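Putative outer membrane protein (LpxR) (Salmonella typhimurium, PDB 3FID) probably removes an acyl-chain moiety from lipid A as an outer membrane deacylase that modifies lipopolysaccharide, and binds zinc ions. Local coordinates at residues K250-Y255 / K274-F279. Numbering follows the deposited sequence.
With CXE (pentaethylene glycol monodecyl ether), chain L.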
ATOM      1  N   LYS A 250      15.571  -0.585 -10.288  1.00 12.72           N
ATOM      2  CA  LYS A 250      15.431   0.827 -10.008  1.00 14.57           C
ATOM      3  C   LYS A 250      14.120   1.429 -10.510  1.00 14.33           C
ATOM      4  O   LYS A 250      13.727   2.482 -10.040  1.00 15.23           O
ATOM      5  CB  LYS A 250      16.645   1.590 -10.545  1.00 14.70           C
ATOM      6  CG  LYS A 250      17.932   1.033  -9.893  1.00 19.56           C
ATOM      7  CD  LYS A 250      18.836   2.136  -9.420  1.00 26.50           C
ATOM      8  CE  LYS A 250      19.989   2.390 -10.383  1.00 28.31           C
ATOM      9  NZ  LYS A 250      21.100   1.428 -10.185  1.00 32.16           N
ATOM     10  N   THR A 251      13.463   0.772 -11.461  1.00 14.01           N
ATOM     11  CA  THR A 251      12.179   1.242 -11.981  1.00 14.52           C
ATOM     12  C   THR A 251      11.089   0.236 -11.653  1.00 14.15           C
ATOM     13  O   THR A 251      11.172  -0.953 -12.019  1.00 13.49           O
ATOM     14  CB  THR A 251      12.248   1.520 -13.506  1.00 15.35           C
ATOM     15  OG1 THR A 251      13.353   2.396 -13.757  1.00 15.23           O
ATOM     16  CG2 THR A 251      11.005   2.191 -13.957  1.00 15.74           C
ATOM     17  N   VAL A 252      10.074   0.724 -10.929  1.00 13.29           N
ATOM     18  CA  VAL A 252       9.002  -0.128 -10.419  1.00 11.82           C
ATOM     19  C   VAL A 252       7.651   0.571 -10.707  1.00 11.81           C
ATOM     20  O   VAL A 252       7.451   1.739 -10.364  1.00 12.27           O
ATOM     21  CB  VAL A 252       9.188  -0.420  -8.876  1.00 11.93           C
ATOM     22  CG1 VAL A 252       7.947  -1.118  -8.291  1.00  9.86           C
ATOM     23  CG2 VAL A 252      10.421  -1.284  -8.617  1.00 10.60           C
ATOM     24  N   ASP A 253       6.742  -0.150 -11.345  1.00 11.95           N
ATOM     25  CA  ASP A 253       5.405   0.362 -11.651  1.00 12.29           C
ATOM     26  C   ASP A 253       4.401  -0.263 -10.717  1.00 11.29           C
ATOM     27  O   ASP A 253       4.501  -1.457 -10.398  1.00 12.05           O
ATOM     28  CB  ASP A 253       5.003   0.001 -13.081  1.00 12.00           C
ATOM     29  CG  ASP A 253       5.854   0.691 -14.118  1.00 14.89           C
ATOM     30  OD1 ASP A 253       6.496   1.701 -13.783  1.00 17.96           O
ATOM     31  OD2 ASP A 253       5.874   0.207 -15.270  1.00 15.04           O
ATOM     32  N   GLU A 254       3.428   0.539 -10.288  1.00 10.92           N
ATOM     33  CA  GLU A 254       2.321   0.056  -9.451  1.00 10.29           C
ATOM     34  C   GLU A 254       0.965   0.383 -10.090  1.00 10.29           C
ATOM     35  O   GLU A 254       0.676   1.557 -10.400  1.00 10.45           O
ATOM     36  CB  GLU A 254       2.384   0.656  -8.044  1.00 10.43           C
ATOM     37  CG  GLU A 254       1.221   0.162  -7.112  1.00  8.37           C
ATOM     38  CD  GLU A 254       1.371   0.639  -5.694  1.00 11.42           C
ATOM     39  OE1 GLU A 254       2.479   0.519  -5.159  1.00 10.62           O
ATOM     40  OE2 GLU A 254       0.370   1.095  -5.095  1.00 11.61           O
ATOM     41  N   TYR A 255       0.151  -0.648 -10.282  1.00  9.47           N
ATOM     42  CA  TYR A 255      -1.184  -0.512 -10.869  1.00 10.05           C
ATOM     43  C   TYR A 255      -2.228  -0.716  -9.788  1.00 10.11           C
ATOM     44  O   TYR A 255      -2.075  -1.594  -8.937  1.00  9.98           O
ATOM     45  CB  TYR A 255      -1.386  -1.593 -11.935  1.00 10.61           C
ATOM     46  CG  TYR A 255      -0.501  -1.401 -13.126  1.00 11.66           C
ATOM     47  CD1 TYR A 255      -0.989  -0.754 -14.261  1.00 13.31           C
ATOM     48  CD2 TYR A 255       0.831  -1.870 -13.139  1.00 12.70           C
ATOM     49  CE1 TYR A 255      -0.203  -0.576 -15.380  1.00 14.44           C
ATOM     50  CE2 TYR A 255       1.636  -1.692 -14.266  1.00 14.64           C
ATOM     51  CZ  TYR A 255       1.110  -1.029 -15.374  1.00 15.09           C
ATOM     52  OH  TYR A 255       1.865  -0.801 -16.513  1.00 16.65           O
ATOM     53  N   LYS A 274      -1.159  -4.381  -8.555  1.00 10.07           N
ATOM     54  CA  LYS A 274       0.012  -5.104  -9.054  1.00 10.60           C
ATOM     55  C   LYS A 274       1.255  -4.237  -8.927  1.00  9.54           C
ATOM     56  O   LYS A 274       1.253  -3.062  -9.303  1.00 10.00           O
ATOM     57  CB  LYS A 274      -0.151  -5.541 -10.515  1.00 10.83           C
ATOM     58  CG  LYS A 274       1.006  -6.478 -10.990  1.00 12.80           C
ATOM     59  CD  LYS A 274       0.920  -6.822 -12.456  1.00 12.31           C
ATOM     60  CE  LYS A 274       1.735  -5.806 -13.285  1.00 16.13           C
ATOM     61  NZ  LYS A 274       2.033  -6.373 -14.635  1.00 14.86           N
ATOM     62  N   VAL A 275       2.336  -4.835  -8.432  1.00  9.54           N
ATOM     63  CA  VAL A 275       3.605  -4.144  -8.394  1.00  9.06           C
ATOM     64  C   VAL A 275       4.566  -4.911  -9.327  1.00  9.77           C
ATOM     65  O   VAL A 275       4.664  -6.147  -9.221  1.00  9.82           O
ATOM     66  CB  VAL A 275       4.135  -4.068  -6.936  1.00  7.95           C
ATOM     67  CG1 VAL A 275       5.560  -3.495  -6.885  1.00  7.72           C
ATOM     68  CG2 VAL A 275       3.159  -3.192  -6.033  1.00  8.09           C
ATOM     69  N   THR A 276       5.218  -4.215 -10.252  1.00  9.76           N
ATOM     70  CA  THR A 276       6.167  -4.896 -11.147  1.00 10.28           C
ATOM     71  C   THR A 276       7.442  -5.329 -10.407  1.00  9.71           C
ATOM     72  O   THR A 276       7.759  -4.807  -9.344  1.00  9.90           O
ATOM     73  CB  THR A 276       6.490  -4.115 -12.450  1.00 10.64           C
ATOM     74  OG1 THR A 276       7.249  -2.938 -12.153  1.00 10.29           O
ATOM     75  CG2 THR A 276       5.177  -3.752 -13.182  1.00 10.19           C
ATOM     76  N   SER A 277       8.135  -6.318 -10.951  1.00 10.06           N
ATOM     77  CA  SER A 277       9.314  -6.880 -10.311  1.00  9.50           C
ATOM     78  C   SER A 277      10.188  -5.846  -9.579  1.00  9.52           C
ATOM     79  O   SER A 277      10.746  -4.931 -10.193  1.00 10.26           O
ATOM     80  CB  SER A 277      10.181  -7.621 -11.341  1.00 10.69           C
ATOM     81  OG  SER A 277      11.230  -8.308 -10.669  1.00 12.13           O
ATOM     82  N   GLU A 278      10.368  -6.035  -8.284  1.00  9.89           N
ATOM     83  CA  GLU A 278      11.242  -5.112  -7.504  1.00 10.63           C
ATOM     84  C   GLU A 278      12.734  -5.473  -7.449  1.00 10.83           C
ATOM     85  O   GLU A 278      13.544  -4.731  -6.883  1.00 10.85           O
ATOM     86  CB  GLU A 278      10.680  -4.983  -6.086  1.00  9.82           C
ATOM     87  CG  GLU A 278       9.293  -4.320  -6.117  1.00 11.17           C
ATOM     88  CD  GLU A 278       8.810  -3.980  -4.717  1.00 13.87           C
ATOM     89  OE1 GLU A 278       8.451  -4.902  -3.992  1.00 13.47           O
ATOM     90  OE2 GLU A 278       8.809  -2.785  -4.356  1.00 16.05           O
ATOM     91  N   PHE A 279      13.087  -6.623  -8.019  1.00 12.09           N
ATOM     92  CA  PHE A 279      14.493  -7.020  -8.102  1.00 12.11           C
ATOM     93  C   PHE A 279      14.743  -7.930  -9.285  1.00 12.02           C
ATOM     94  O   PHE A 279      13.820  -8.575  -9.824  1.00 11.38           O
ATOM     95  CB  PHE A 279      15.005  -7.660  -6.800  1.00 12.29           C
ATOM     96  CG  PHE A 279      14.149  -8.766  -6.288  1.00 12.66           C
ATOM     97  CD1 PHE A 279      13.020  -8.488  -5.497  1.00 13.44           C
ATOM     98  CD2 PHE A 279      14.471 -10.103  -6.552  1.00 11.41           C
ATOM     99  CE1 PHE A 279      12.226  -9.516  -5.019  1.00 10.51           C
ATOM    100  CE2 PHE A 279      13.658 -11.148  -6.063  1.00 10.42           C
ATOM    101  CZ  PHE A 279      12.555 -10.853  -5.307  1.00 11.62           C
TER
HETATM  102  C1  CXE L 306      -3.033   7.237 -17.969  1.00 29.58           C
HETATM  103  C2  CXE L 306      -4.304   7.027 -17.164  1.00 29.08           C
HETATM  104  C3  CXE L 306      -4.086   5.966 -16.096  1.00 25.29           C
HETATM  105  C4  CXE L 306      -4.874   4.689 -16.345  1.00 26.28           C
HETATM  106  C5  CXE L 306      -3.960   3.474 -16.190  1.00 24.55           C
HETATM  107  C6  CXE L 306      -4.583   2.392 -15.308  1.00 23.61           C
HETATM  108  C7  CXE L 306      -4.102   1.023 -15.733  1.00 24.37           C
HETATM  109  C8  CXE L 306      -4.689  -0.069 -14.872  1.00 23.21           C
HETATM  110  C9  CXE L 306      -4.959  -1.304 -15.711  1.00 27.51           C
HETATM  111  C10 CXE L 306      -4.139  -2.516 -15.272  1.00 30.00           C
HETATM  112  O11 CXE L 306      -3.893  -3.327 -16.418  1.00 32.32           O
HETATM  113  C12 CXE L 306      -3.067  -4.473 -16.187  1.00 33.88           C
HETATM  114  C13 CXE L 306      -1.581  -4.127 -16.131  1.00 35.74           C
HETATM  115  O14 CXE L 306      -1.077  -3.872 -17.445  1.00 38.42           O
HETATM  116  C15 CXE L 306       0.351  -3.786 -17.483  1.00 36.08           C
HETATM  117  O   HOH W   1       9.883  -3.274 -12.168  1.00  6.87           O
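Thr276 OG1 is gripped from two directions where the hairpin of strands 251-263 and 266-275 frays: Asp253 N donates to OG1 over 2.9 Å along an almost straight line (174°), and OG1 in turn donates to a water. That water gives its own hydrogens to Thr251 O and Ser277 O, 2.7 Å from each, and so bridges the two segments where they spread apart. A chi1 of 69° sets OG1 between the backbone N and the carbonyl carbon, facing Asp253 N, where it takes the bond that Thr276 O would be expected to accept in a regular antiparallel ladder. Thr276 N completes the pair, donating to Asp253 O at 2.9 Å. Two residues on, past the non-hydrogen-bonded pair Glu254 and Val275, Tyr255 and Lys274 exchange both main-chain bonds, Tyr255 N to Lys274 O being 2.8 Å.

On the face of Tyr255 and Lys274 the two side chains run side by side. Lys274 CE comes 4.0 Å from Tyr255 CD2 from above the ring plane, whereas Thr276 CG2 lies at the ring edge, near its plane. Over one face of the phenol bends the detergent pentaethylene glycol monodecyl ether, its C13 standing 3.8 Å above the plane, offset toward the rim. On the other side of the strands, Val252 CG1 meets Val275 CG1 at 3.7 Å, and Val275 CG2 rests against Glu254 CG and OE1.

Charged ends find partners outside the two segments: Asp253 pairs with Arg225 and Glu254 with Arg226, both of strand 215-228, Glu254 also with the adjoining Arg256, and Lys274 with Asp284. As an example of antiparallel pairing at the end of a barrel hairpin, the contact implies that a threonine hydroxyl and one water can carry cross-strand hydrogen bonding past the last regular backbone pair.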